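Local coordinates for foldase protein PrsA (Streptococcus pneumoniae, PDB 5TVL), which probably helps secreted proteins fold outside the cell after translocation, as a membrane-attached lipoprotein with peptidyl-prolyl cis-trans isomerase activity, at residues Asn33-Lys38 against Asn267-Tyr272; Ser46-Lys51 against Thr88-Glu93; Lys98-Glu103 against Ser242-Ser247; Glu115-Val120 against Ala183-Asp188. All coordinates share one frame; numbering follows the deposited sequence.

Contact 1 (Asn33-Lys38 against Asn267-Tyr272); sequences NMTIQK and NIFTQY
Thr35, on helix 25-44, meets the outer edge of the Phe269 ring near the C-terminal end of the modelled chain. The two side chains approach from opposite directions. Thr35 OG1 lies near the ring plane, 3.3 Å from Phe269 CZ, and Thr35 CG2 touches the neighbouring edge carbon, 3.7 Å from Phe269 CE1, so threonine takes the ring end-on and stacks on neither face. With CG2 opposite the backbone N, the Thr35 hydroxyl (chi1 -55°) lies beside that N, where it hydrogen-bonds the carbonyl oxygen of Leu31 one turn earlier. The polar atom at the phenyl edge is thus satisfied by its own helix. This is the compact part of the contact, and both residues are buried. The second pair is looser: Ile36 CD1 stands 4.5 Å from Tyr272 CE2 and reaches the ring obliquely. The tyrosine hydroxyl has a weak hydrogen bond to Gln246. Gln271 sets its CG 3.8 Å above one face of the Tyr272 ring, toward the rim, while its amide folds back in a weak bond from NE2 to Ile268 O, 3.5 Å long. On this outer side Asn267, Thr270 and Gln271 are exposed to solvent. The two segments bury 126 Å² between them, and other elements add to the packing. Phe269 and Tyr272 also lie on Leu32 of helix 25-44, Tyr272 rests on Ile249 and Leu253 of helix 242-255, and Ile5 and Ile12 of a second subunit pack on Phe269 and Thr35.

Contact 2 (Ser46-Lys51 against Thr88-Glu93); sequences SELDDK and TSKLVE
Leu48, in the loop that leads into helix 50-64, passes beside helix 79-102 with its CA 7.1 Å from the CA of Leu91, the nearest backbone approach of the two segments. Leu48 carries nearly all of the loop's side of the contact. Its CG is anti to the backbone N (chi1 -175°), which extends the side chain toward the helix and lets the CD2 methyl settle among the side chains of two consecutive residues. Leu48 CD2 lies 3.6 Å from Lys90 CB and 3.7 Å from Leu91 CD2. The Leu91 methyl is shared, since it also touches Leu48 CB at 3.7 Å. Leu91 CG lies 3.8 Å from the same Leu48 CD2, so one methyl takes most of the contact. The two leucines meet at a slant, whereas the lysine chain runs nearly perpendicular to Leu48. Lys90 contributes only the aliphatic root of its side chain. Its chain stays extended until a bend at the last torsion (chi4 -62°), and the ammonium group goes elsewhere, to a hydrogen bond with Thr56 OG1 on helix 50-64. No hydrogen bond crosses between the segments, and the touching atoms are all carbon; 162 Å² is buried in total. Leu91 also packs on Glu41 and Tyr44 of helix 25-44, Leu48 also leans on Arg87, and Val92, one residue further along, packs on helix 242-255. The partly exposed Leu48 thereby lays its loop on helix 79-102, which in turn packs on helices 25-44 and 242-255.

Contact 3 (Lys98-Glu103 against Ser242-Ser247); sequences KVAEAE and STFVQS
Phe244 turns its CG opposite the backbone N (chi1 -168°) and so projects its ring from helix 242-255 at the end of helix 79-102, where Glu103, with CG beside its own N (chi1 -71°), stretches a straight chain back alongside it. The two side chains slide past each other in opposite senses. Glu103 OE1 arrives at the ring edge, close to its plane, 3.6 Å from Phe244 CE1 and 3.8 Å from Phe244 CZ, with the carboxylate turned 76° from the ring. Ala100 CB lies 4.1 Å from Phe244 CE2 and Val99 CG1 4.2 Å from Phe244 CZ, both approaching obliquely. Behind the ring, the hydroxyl of Ser247 donates to the carbonyl oxygen of Phe244, with Ser247 OG 2.6 Å from Phe244 O. Lys238 of helix 227-239 makes a cation-pi contact with the same ring, Val96 packs on it, and Thr243 of a third subunit touches it. A phenyl ring is electron-poor at its C-H edge and electron-rich on its faces, so a carboxylate oxygen at the edge and a lysine in cation-pi contact should suit it electrostatically. The contact therefore probably combines hydrophobic burial against Val99 and Ala100 with weak polar attraction where the exposed Glu103 carboxylate meets the ring edge.

Contact 4 (Glu115-Val120 against Ala183-Asp188); sequences EYTPDV and AAFALD
Thr117 and Phe185 meet through a CH-pi contact: the threonine CG2 methyl sits 4.2 Å from the centroid of the phenyl ring and only 10° off its normal, almost squarely over one face. The methyl is placed there by a torsion that sets CG2 anti to the backbone N and leaves the hydroxyl beside that N (chi1 -46°). Van der Waals contact between apolar groups comes from Val120, which meets the same ring at its edge. Its CG2 lies in the ring plane, 3.7 Å from Phe185 CE1, and its CG1 adds a looser touch, 4.2 Å from that carbon. The Val120 and Phe185 side chains cross at about a right angle. Thr117 lies over the face and Val120 stands at the edge, and Phe185 is held from two directions. Hydrogen bonds play no part between the segments; they fasten each to its surroundings. Thr117 is joined to Ser171 and Val120 to Phe169 through backbone bonds, while the Leu187 carbonyl accepts from Lys216. Behind the contact, Val120 also packs on Leu213 of strand 207-216, and Ala184, next to Phe185, on Val211 of that strand and Phe169 of strand 166-169. The order strand 120-127, three helices, strand 166-169, helix 178-186 and two more strands is that of a parvulin-type (PpiC) isomerase domain. Here its fourth helix packs against the approach to the first strand, Phe185 meeting the chain just as it enters the four-stranded antiparallel sheet.

Contacts 1, 2 and 3 cluster in one helical region, with centres about 16 to 18 Å apart, while contact 4 lies in the isomerase domain, its centre about 30 Å from that of contact 3 and about 45 Å from that of contact 1. Helix 79-102 serves both contact 2 and contact 3, which are also tied by the Glu47-Lys98 salt bridge and by Val92 against Val245. Contact 1 joins an early helix to the last modelled residues, and its span along the chain includes all the others; contact 2 closes before contact 3 opens, and contact 4 falls within the span of contact 3. The isomerase domain is thus an insertion between N- and C-terminal helices that pack together into one unit.

Contact 1 (Asn33-Lys38 against Asn267-Tyr272)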
loop_
_atom_site.group_PDB
_atom_site.type_symbol
_atom_site.label_atom_id
_atom_site.label_comp_id
_atom_site.label_asym_id
_atom_site.label_seq_id
_atom_site.Cartn_x
_atom_site.Cartn_y
_atom_site.Cartn_z
ATOM N N ASN A 33 14.871 17.190 9.192
ATOM C CA ASN A 33 15.578 16.209 8.365
ATOM C C ASN A 33 17.081 16.185 8.589
ATOM O O ASN A 33 17.700 15.129 8.470
ATOM C CB ASN A 33 15.274 16.444 6.885
ATOM C CG ASN A 33 13.845 16.105 6.532
ATOM O OD1 ASN A 33 13.048 15.721 7.394
ATOM N ND2 ASN A 33 13.509 16.244 5.262
ATOM N N MET A 34 17.662 17.344 8.893
ATOM C CA MET A 34 19.064 17.425 9.323
ATOM C C MET A 34 19.279 16.731 10.668
ATOM O O MET A 34 20.326 16.122 10.885
ATOM C CB MET A 34 19.533 18.884 9.423
ATOM C CG MET A 34 19.773 19.573 8.087
ATOM S SD MET A 34 20.016 21.353 8.282
ATOM C CE MET A 34 21.652 21.391 9.014
ATOM N N THR A 35 18.294 16.834 11.563
ATOM C CA THR A 35 18.347 16.165 12.869
ATOM C C THR A 35 18.265 14.643 12.745
ATOM O O THR A 35 19.051 13.923 13.363
ATOM C CB THR A 35 17.225 16.664 13.798
ATOM O OG1 THR A 35 17.310 18.090 13.907
ATOM C CG2 THR A 35 17.351 16.055 15.186
ATOM N N ILE A 36 17.314 14.172 11.945
ATOM C CA ILE A 36 17.164 12.745 11.651
ATOM C C ILE A 36 18.454 12.197 11.027
ATOM O O ILE A 36 18.934 11.141 11.445
ATOM C CB ILE A 36 15.933 12.473 10.742
ATOM C CG1 ILE A 36 14.638 12.727 11.526
ATOM C CG2 ILE A 36 15.939 11.044 10.201
ATOM C CD1 ILE A 36 13.408 12.894 10.661
ATOM N N GLN A 37 19.022 12.920 10.059
ATOM C CA GLN A 37 20.274 12.500 9.414
ATOM C C GLN A 37 21.406 12.277 10.408
ATOM O O GLN A 37 22.080 11.250 10.344
ATOM C CB GLN A 37 20.732 13.511 8.359
ATOM C CG GLN A 37 22.165 13.287 7.882
ATOM C CD GLN A 37 22.475 13.953 6.566
ATOM O OE1 GLN A 37 23.158 13.372 5.722
ATOM N NE2 GLN A 37 21.989 15.176 6.382
ATOM N N LYS A 38 21.622 13.246 11.299
ATOM C CA LYS A 38 22.727 13.183 12.276
ATOM C C LYS A 38 22.606 12.026 13.275
ATOM O O LYS A 38 23.602 11.368 13.589
ATOM C CB LYS A 38 22.874 14.505 13.042
ATOM C CG LYS A 38 23.660 15.572 12.297
ATOM C CD LYS A 38 24.057 16.705 13.228
ATOM C CE LYS A 38 24.850 17.777 12.499
ATOM N NZ LYS A 38 26.233 17.340 12.159
ATOM N N ASN A 267 7.334 22.857 17.718
ATOM C CA ASN A 267 6.111 22.150 17.298
ATOM C C ASN A 267 6.356 21.017 16.295
ATOM O O ASN A 267 5.674 19.990 16.364
ATOM C CB ASN A 267 5.074 23.126 16.718
ATOM C CG ASN A 267 4.504 24.081 17.761
ATOM O OD1 ASN A 267 4.714 23.917 18.966
ATOM N ND2 ASN A 267 3.770 25.087 17.295
ATOM N N ILE A 268 7.310 21.192 15.375
ATOM C CA ILE A 268 7.603 20.151 14.373
ATOM C C ILE A 268 8.313 18.930 14.981
ATOM O O ILE A 268 8.253 17.840 14.416
ATOM C CB ILE A 268 8.380 20.707 13.144
ATOM C CG1 ILE A 268 8.067 19.875 11.893
ATOM C CG2 ILE A 268 9.887 20.761 13.385
ATOM C CD1 ILE A 268 8.658 20.435 10.615
ATOM N N PHE A 269 8.984 19.133 16.118
ATOM C CA PHE A 269 9.586 18.038 16.896
ATOM C C PHE A 269 8.618 17.355 17.876
ATOM O O PHE A 269 8.939 16.286 18.390
ATOM C CB PHE A 269 10.823 18.534 17.668
ATOM C CG PHE A 269 12.061 18.654 16.822
ATOM C CD1 PHE A 269 12.896 17.557 16.627
ATOM C CD2 PHE A 269 12.399 19.866 16.223
ATOM C CE1 PHE A 269 14.039 17.665 15.848
ATOM C CE2 PHE A 269 13.539 19.981 15.445
ATOM C CZ PHE A 269 14.359 18.881 15.259
ATOM N N THR A 270 7.457 17.959 18.136
ATOM C CA THR A 270 6.499 17.432 19.121
ATOM C C THR A 270 5.877 16.094 18.698
ATOM O O THR A 270 5.573 15.259 19.555
ATOM C CB THR A 270 5.376 18.454 19.429
ATOM O OG1 THR A 270 5.954 19.728 19.735
ATOM C CG2 THR A 270 4.527 18.008 20.618
ATOM N N GLN A 271 5.688 15.895 17.392
ATOM C CA GLN A 271 5.231 14.596 16.861
ATOM C C GLN A 271 6.170 13.425 17.197
ATOM O O GLN A 271 5.709 12.294 17.351
ATOM C CB GLN A 271 5.000 14.658 15.342
ATOM C CG GLN A 271 6.239 14.922 14.492
ATOM C CD GLN A 271 5.959 14.832 13.001
ATOM O OE1 GLN A 271 5.303 13.898 12.536
ATOM N NE2 GLN A 271 6.469 15.798 12.240
ATOM N N TYR A 272 7.473 13.702 17.297
ATOM C CA TYR A 272 8.474 12.700 17.681
ATOM C C TYR A 272 8.784 12.734 19.174
ATOM O O TYR A 272 8.695 11.707 19.850
ATOM C CB TYR A 272 9.764 12.905 16.890
ATOM C CG TYR A 272 9.606 12.666 15.408
ATOM C CD1 TYR A 272 9.198 11.421 14.923
ATOM C CD2 TYR A 272 9.868 13.677 14.485
ATOM C CE1 TYR A 272 9.049 11.197 13.562
ATOM C CE2 TYR A 272 9.723 13.459 13.123
ATOM C CZ TYR A 272 9.316 12.221 12.667
ATOM O OH TYR A 272 9.175 12.008 11.318
#

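Contact 2 (Ser46-Lys51 against Thr88-Glu93)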
loop_
_atom_site.group_PDB
_atom_site.type_symbol
_atom_site.label_atom_id
_atom_site.label_comp_id
_atom_site.label_asym_id
_atom_site.label_seq_id
_atom_site.Cartn_x
_atom_site.Cartn_y
_atom_site.Cartn_z
ATOM N N SER A 46 27.965 3.342 10.161
ATOM C CA SER A 46 29.034 2.355 9.915
ATOM C C SER A 46 28.586 1.090 9.168
ATOM O O SER A 46 29.373 0.509 8.412
ATOM C CB SER A 46 29.683 1.947 11.241
ATOM O OG SER A 46 28.701 1.639 12.217
ATOM N N GLU A 47 27.336 0.675 9.377
ATOM C CA GLU A 47 26.790 -0.527 8.728
ATOM C C GLU A 47 26.558 -0.374 7.226
ATOM O O GLU A 47 26.560 -1.372 6.499
ATOM C CB GLU A 47 25.472 -0.949 9.381
ATOM C CG GLU A 47 25.598 -1.295 10.852
ATOM C CD GLU A 47 24.333 -1.893 11.419
ATOM O OE1 GLU A 47 23.794 -1.312 12.384
ATOM O OE2 GLU A 47 23.878 -2.938 10.902
ATOM N N LEU A 48 26.347 0.861 6.767
ATOM C CA LEU A 48 25.949 1.115 5.384
ATOM C C LEU A 48 27.150 1.393 4.489
ATOM O O LEU A 48 27.956 2.283 4.774
ATOM C CB LEU A 48 24.964 2.288 5.326
ATOM C CG LEU A 48 24.335 2.628 3.971
ATOM C CD1 LEU A 48 23.731 1.409 3.285
ATOM C CD2 LEU A 48 23.284 3.706 4.166
ATOM N N ASP A 49 27.243 0.626 3.404
ATOM C CA ASP A 49 28.292 0.780 2.400
ATOM C C ASP A 49 27.910 1.894 1.421
ATOM O O ASP A 49 26.731 2.065 1.099
ATOM C CB ASP A 49 28.473 -0.550 1.652
ATOM C CG ASP A 49 29.725 -0.589 0.785
ATOM O OD1 ASP A 49 30.695 0.152 1.058
ATOM O OD2 ASP A 49 29.737 -1.380 -0.182
ATOM N N ASP A 50 28.905 2.644 0.950
ATOM C CA ASP A 50 28.675 3.727 -0.023
ATOM C C ASP A 50 28.346 3.252 -1.446
ATOM O O ASP A 50 27.843 4.039 -2.243
ATOM C CB ASP A 50 29.877 4.682 -0.068
ATOM C CG ASP A 50 29.979 5.545 1.172
ATOM O OD1 ASP A 50 29.047 6.340 1.424
ATOM O OD2 ASP A 50 30.991 5.430 1.892
ATOM N N LYS A 51 28.637 1.989 -1.763
ATOM C CA LYS A 51 28.343 1.419 -3.085
ATOM C C LYS A 51 26.842 1.383 -3.397
ATOM O O LYS A 51 26.438 1.714 -4.509
ATOM C CB LYS A 51 28.941 0.008 -3.209
ATOM C CG LYS A 51 28.862 -0.593 -4.608
ATOM C CD LYS A 51 29.768 -1.809 -4.746
ATOM C CE LYS A 51 29.595 -2.492 -6.095
ATOM N NZ LYS A 51 29.996 -1.623 -7.236
ATOM N N THR A 88 20.393 8.602 4.273
ATOM C CA THR A 88 19.539 8.699 5.466
ATOM C C THR A 88 18.340 7.742 5.385
ATOM O O THR A 88 18.041 7.033 6.349
ATOM C CB THR A 88 19.025 10.141 5.669
ATOM O OG1 THR A 88 20.133 11.055 5.662
ATOM C CG2 THR A 88 18.260 10.276 6.987
ATOM N N SER A 89 17.670 7.733 4.231
ATOM C CA SER A 89 16.560 6.813 3.952
ATOM C C SER A 89 16.969 5.352 4.147
ATOM O O SER A 89 16.240 4.573 4.769
ATOM C CB SER A 89 16.036 7.017 2.523
ATOM O OG SER A 89 15.276 5.901 2.087
ATOM N N LYS A 90 18.130 4.995 3.607
ATOM C CA LYS A 90 18.666 3.646 3.757
ATOM C C LYS A 90 18.992 3.310 5.212
ATOM O O LYS A 90 18.762 2.188 5.641
ATOM C CB LYS A 90 19.891 3.433 2.863
ATOM C CG LYS A 90 19.538 3.278 1.393
ATOM C CD LYS A 90 20.743 2.852 0.574
ATOM C CE LYS A 90 20.496 3.017 -0.918
ATOM N NZ LYS A 90 19.376 2.177 -1.429
ATOM N N LEU A 91 19.514 4.278 5.965
ATOM C CA LEU A 91 19.783 4.086 7.400
ATOM C C LEU A 91 18.509 3.961 8.246
ATOM O O LEU A 91 18.521 3.290 9.275
ATOM C CB LEU A 91 20.676 5.213 7.950
ATOM C CG LEU A 91 22.112 5.269 7.408
ATOM C CD1 LEU A 91 22.823 6.530 7.880
ATOM C CD2 LEU A 91 22.901 4.028 7.792
ATOM N N VAL A 92 17.428 4.610 7.819
ATOM C CA VAL A 92 16.132 4.494 8.496
ATOM C C VAL A 92 15.527 3.103 8.257
ATOM O O VAL A 92 15.198 2.394 9.217
ATOM C CB VAL A 92 15.156 5.621 8.061
ATOM C CG1 VAL A 92 13.732 5.361 8.549
ATOM C CG2 VAL A 92 15.649 6.971 8.575
ATOM N N GLU A 93 15.388 2.712 6.991
ATOM C CA GLU A 93 14.795 1.412 6.658
ATOM C C GLU A 93 15.636 0.238 7.184
ATOM O O GLU A 93 15.090 -0.807 7.526
ATOM C CB GLU A 93 14.535 1.289 5.149
ATOM C CG GLU A 93 15.771 1.082 4.283
ATOM C CD GLU A 93 15.500 1.274 2.800
ATOM O OE1 GLU A 93 14.843 2.271 2.426
ATOM O OE2 GLU A 93 15.963 0.433 1.998
#

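Contact 3 (Lys98-Glu103 against Ser242-Ser247)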
loop_
_atom_site.group_PDB
_atom_site.type_symbol
_atom_site.label_atom_id
_atom_site.label_comp_id
_atom_site.label_asym_id
_atom_site.label_seq_id
_atom_site.Cartn_x
_atom_site.Cartn_y
_atom_site.Cartn_z
ATOM N N LYS A 98 15.552 -4.021 11.697
ATOM C CA LYS A 98 16.053 -4.610 12.956
ATOM C C LYS A 98 14.979 -4.728 14.035
ATOM O O LYS A 98 14.863 -5.774 14.683
ATOM C CB LYS A 98 17.215 -3.796 13.537
ATOM C CG LYS A 98 18.516 -3.912 12.771
ATOM C CD LYS A 98 19.672 -3.392 13.604
ATOM C CE LYS A 98 20.978 -3.410 12.828
ATOM N NZ LYS A 98 22.116 -2.895 13.641
ATOM N N VAL A 99 14.220 -3.650 14.239
ATOM C CA VAL A 99 13.185 -3.620 15.280
ATOM C C VAL A 99 12.008 -4.525 14.889
ATOM O O VAL A 99 11.423 -5.188 15.750
ATOM C CB VAL A 99 12.718 -2.174 15.601
ATOM C CG1 VAL A 99 11.598 -2.175 16.640
ATOM C CG2 VAL A 99 13.888 -1.335 16.103
ATOM N N ALA A 100 11.678 -4.560 13.596
ATOM C CA ALA A 100 10.656 -5.478 13.078
ATOM C C ALA A 100 11.057 -6.939 13.291
ATOM O O ALA A 100 10.234 -7.746 13.711
ATOM C CB ALA A 100 10.397 -5.210 11.602
ATOM N N GLU A 101 12.318 -7.262 12.995
ATOM C CA GLU A 101 12.898 -8.581 13.294
ATOM C C GLU A 101 12.882 -8.897 14.796
ATOM O O GLU A 101 12.547 -10.014 15.192
ATOM C CB GLU A 101 14.339 -8.686 12.769
ATOM C CG GLU A 101 14.445 -8.970 11.279
ATOM C CD GLU A 101 15.883 -9.091 10.801
ATOM O OE1 GLU A 101 16.687 -8.168 11.060
ATOM O OE2 GLU A 101 16.208 -10.108 10.153
ATOM N N ALA A 102 13.251 -7.909 15.613
ATOM C CA ALA A 102 13.268 -8.049 17.077
ATOM C C ALA A 102 11.876 -8.205 17.702
ATOM O O ALA A 102 11.745 -8.828 18.753
ATOM C CB ALA A 102 13.986 -6.863 17.708
ATOM N N GLU A 103 10.854 -7.632 17.064
ATOM C CA GLU A 103 9.464 -7.707 17.548
ATOM C C GLU A 103 8.640 -8.866 16.953
ATOM O O GLU A 103 7.459 -9.008 17.287
ATOM C CB GLU A 103 8.749 -6.364 17.313
ATOM C CG GLU A 103 9.247 -5.247 18.225
ATOM C CD GLU A 103 8.622 -3.889 17.939
ATOM O OE1 GLU A 103 7.716 -3.796 17.080
ATOM O OE2 GLU A 103 9.041 -2.904 18.585
ATOM N N SER A 242 3.900 3.505 7.426
ATOM C CA SER A 242 4.391 4.841 7.764
ATOM C C SER A 242 4.340 5.130 9.260
ATOM O O SER A 242 5.221 5.805 9.783
ATOM C CB SER A 242 3.598 5.908 7.012
ATOM O OG SER A 242 4.046 7.208 7.353
ATOM N N THR A 243 3.310 4.625 9.933
ATOM C CA THR A 243 3.165 4.788 11.381
ATOM C C THR A 243 4.309 4.110 12.135
ATOM O O THR A 243 4.821 4.661 13.114
ATOM C CB THR A 243 1.825 4.205 11.878
ATOM O OG1 THR A 243 0.748 4.758 11.112
ATOM C CG2 THR A 243 1.602 4.522 13.354
ATOM N N PHE A 244 4.697 2.921 11.671
ATOM C CA PHE A 244 5.793 2.159 12.272
ATOM C C PHE A 244 7.140 2.860 12.092
ATOM O O PHE A 244 7.888 3.014 13.053
ATOM C CB PHE A 244 5.853 0.740 11.691
ATOM C CG PHE A 244 6.760 -0.185 12.454
ATOM C CD1 PHE A 244 6.452 -0.549 13.765
ATOM C CD2 PHE A 244 7.920 -0.693 11.875
ATOM C CE1 PHE A 244 7.281 -1.397 14.482
ATOM C CE2 PHE A 244 8.753 -1.542 12.591
ATOM C CZ PHE A 244 8.433 -1.894 13.894
ATOM N N VAL A 245 7.425 3.299 10.866
ATOM C CA VAL A 245 8.690 3.980 10.538
ATOM C C VAL A 245 8.836 5.254 11.376
ATOM O O VAL A 245 9.901 5.507 11.944
ATOM C CB VAL A 245 8.791 4.314 9.020
ATOM C CG1 VAL A 245 10.005 5.188 8.711
ATOM C CG2 VAL A 245 8.853 3.039 8.185
ATOM N N GLN A 246 7.755 6.032 11.449
ATOM C CA GLN A 246 7.700 7.253 12.265
ATOM C C GLN A 246 7.958 6.985 13.746
ATOM O O GLN A 246 8.626 7.783 14.407
ATOM C CB GLN A 246 6.342 7.954 12.107
ATOM C CG GLN A 246 6.123 8.603 10.745
ATOM C CD GLN A 246 6.868 9.914 10.582
ATOM O OE1 GLN A 246 6.729 10.820 11.403
ATOM N NE2 GLN A 246 7.653 10.029 9.512
ATOM N N SER A 247 7.428 5.873 14.262
ATOM C CA SER A 247 7.642 5.496 15.666
ATOM C C SER A 247 9.114 5.155 15.939
ATOM O O SER A 247 9.649 5.545 16.976
ATOM C CB SER A 247 6.719 4.342 16.095
ATOM O OG SER A 247 7.157 3.091 15.587
#

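Contact 4 (Glu115-Val120 against Ala183-Asp188)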
loop_
_atom_site.group_PDB
_atom_site.type_symbol
_atom_site.label_atom_id
_atom_site.label_comp_id
_atom_site.label_asym_id
_atom_site.label_seq_id
_atom_site.Cartn_x
_atom_site.Cartn_y
_atom_site.Cartn_z
ATOM N N GLU A 115 -2.222 -18.196 6.812
ATOM C CA GLU A 115 -2.725 -17.476 5.633
ATOM C C GLU A 115 -1.914 -17.725 4.352
ATOM O O GLU A 115 -2.429 -17.528 3.246
ATOM C CB GLU A 115 -2.787 -15.968 5.924
ATOM C CG GLU A 115 -3.775 -15.593 7.025
ATOM C CD GLU A 115 -3.700 -14.129 7.431
ATOM O OE1 GLU A 115 -3.438 -13.268 6.561
ATOM O OE2 GLU A 115 -3.919 -13.839 8.628
ATOM N N TYR A 116 -0.659 -18.150 4.505
ATOM C CA TYR A 116 0.236 -18.394 3.366
ATOM C C TYR A 116 -0.147 -19.655 2.592
ATOM O O TYR A 116 -0.479 -20.677 3.188
ATOM C CB TYR A 116 1.685 -18.500 3.851
ATOM C CG TYR A 116 2.705 -18.843 2.784
ATOM C CD1 TYR A 116 3.251 -17.856 1.963
ATOM C CD2 TYR A 116 3.141 -20.158 2.609
ATOM C CE1 TYR A 116 4.195 -18.171 0.993
ATOM C CE2 TYR A 116 4.079 -20.481 1.643
ATOM C CZ TYR A 116 4.603 -19.489 0.838
ATOM O OH TYR A 116 5.535 -19.819 -0.115
ATOM N N THR A 117 -0.072 -19.560 1.264
ATOM C CA THR A 117 -0.303 -20.676 0.345
ATOM C C THR A 117 0.990 -20.866 -0.457
ATOM O O THR A 117 1.514 -19.894 -1.005
ATOM C CB THR A 117 -1.470 -20.376 -0.617
ATOM O OG1 THR A 117 -2.578 -19.846 0.119
ATOM C CG2 THR A 117 -1.918 -21.627 -1.356
ATOM N N PRO A 118 1.509 -22.112 -0.536
ATOM C CA PRO A 118 2.829 -22.334 -1.140
ATOM C C PRO A 118 2.853 -22.186 -2.662
ATOM O O PRO A 118 1.811 -21.956 -3.283
ATOM C CB PRO A 118 3.151 -23.772 -0.730
ATOM C CG PRO A 118 1.818 -24.431 -0.680
ATOM C CD PRO A 118 0.879 -23.387 -0.140
ATOM N N ASP A 119 4.047 -22.314 -3.243
ATOM C CA ASP A 119 4.244 -22.128 -4.686
ATOM C C ASP A 119 3.321 -23.022 -5.511
ATOM O O ASP A 119 3.229 -24.222 -5.267
ATOM C CB ASP A 119 5.711 -22.376 -5.098
ATOM C CG ASP A 119 6.588 -21.132 -4.963
ATOM O OD1 ASP A 119 6.181 -20.047 -5.432
ATOM O OD2 ASP A 119 7.700 -21.240 -4.405
ATOM N N VAL A 120 2.617 -22.410 -6.459
ATOM C CA VAL A 120 1.850 -23.134 -7.468
ATOM C C VAL A 120 2.312 -22.646 -8.840
ATOM O O VAL A 120 2.548 -21.453 -9.036
ATOM C CB VAL A 120 0.317 -22.959 -7.290
ATOM C CG1 VAL A 120 -0.081 -23.223 -5.843
ATOM C CG2 VAL A 120 -0.170 -21.581 -7.728
ATOM N N ALA A 183 -8.243 -17.004 -7.563
ATOM C CA ALA A 183 -8.886 -17.855 -8.576
ATOM C C ALA A 183 -8.070 -19.109 -8.886
ATOM O O ALA A 183 -8.635 -20.185 -9.050
ATOM C CB ALA A 183 -9.140 -17.072 -9.855
ATOM N N ALA A 184 -6.749 -18.957 -8.964
ATOM C CA ALA A 184 -5.838 -20.074 -9.237
ATOM C C ALA A 184 -5.791 -21.105 -8.099
ATOM O O ALA A 184 -5.788 -22.314 -8.356
ATOM C CB ALA A 184 -4.437 -19.551 -9.536
ATOM N N PHE A 185 -5.765 -20.631 -6.852
ATOM C CA PHE A 185 -5.731 -21.526 -5.682
ATOM C C PHE A 185 -7.040 -22.317 -5.493
ATOM O O PHE A 185 -7.032 -23.379 -4.875
ATOM C CB PHE A 185 -5.408 -20.762 -4.381
ATOM C CG PHE A 185 -4.161 -19.904 -4.440
ATOM C CD1 PHE A 185 -3.024 -20.302 -5.151
ATOM C CD2 PHE A 185 -4.117 -18.694 -3.748
ATOM C CE1 PHE A 185 -1.886 -19.498 -5.183
ATOM C CE2 PHE A 185 -2.981 -17.891 -3.779
ATOM C CZ PHE A 185 -1.864 -18.294 -4.495
ATOM N N ALA A 186 -8.149 -21.788 -6.015
ATOM C CA ALA A 186 -9.453 -22.462 -5.975
ATOM C C ALA A 186 -9.621 -23.545 -7.041
ATOM O O ALA A 186 -10.526 -24.369 -6.930
ATOM C CB ALA A 186 -10.577 -21.444 -6.101
ATOM N N LEU A 187 -8.776 -23.534 -8.072
ATOM C CA LEU A 187 -8.800 -24.573 -9.108
ATOM C C LEU A 187 -8.205 -25.893 -8.616
ATOM O O LEU A 187 -7.402 -25.917 -7.679
ATOM C CB LEU A 187 -8.015 -24.120 -10.342
ATOM C CG LEU A 187 -8.563 -22.914 -11.102
ATOM C CD1 LEU A 187 -7.505 -22.316 -12.020
ATOM C CD2 LEU A 187 -9.816 -23.280 -11.884
ATOM N N ASP A 188 -8.616 -26.985 -9.257
ATOM C CA ASP A 188 -7.894 -28.260 -9.178
ATOM C C ASP A 188 -6.843 -28.272 -10.286
ATOM O O ASP A 188 -6.841 -27.393 -11.156
ATOM C CB ASP A 188 -8.845 -29.450 -9.339
ATOM C CG ASP A 188 -9.882 -29.536 -8.226
ATOM O OD1 ASP A 188 -9.552 -29.241 -7.055
ATOM O OD2 ASP A 188 -11.033 -29.913 -8.527
#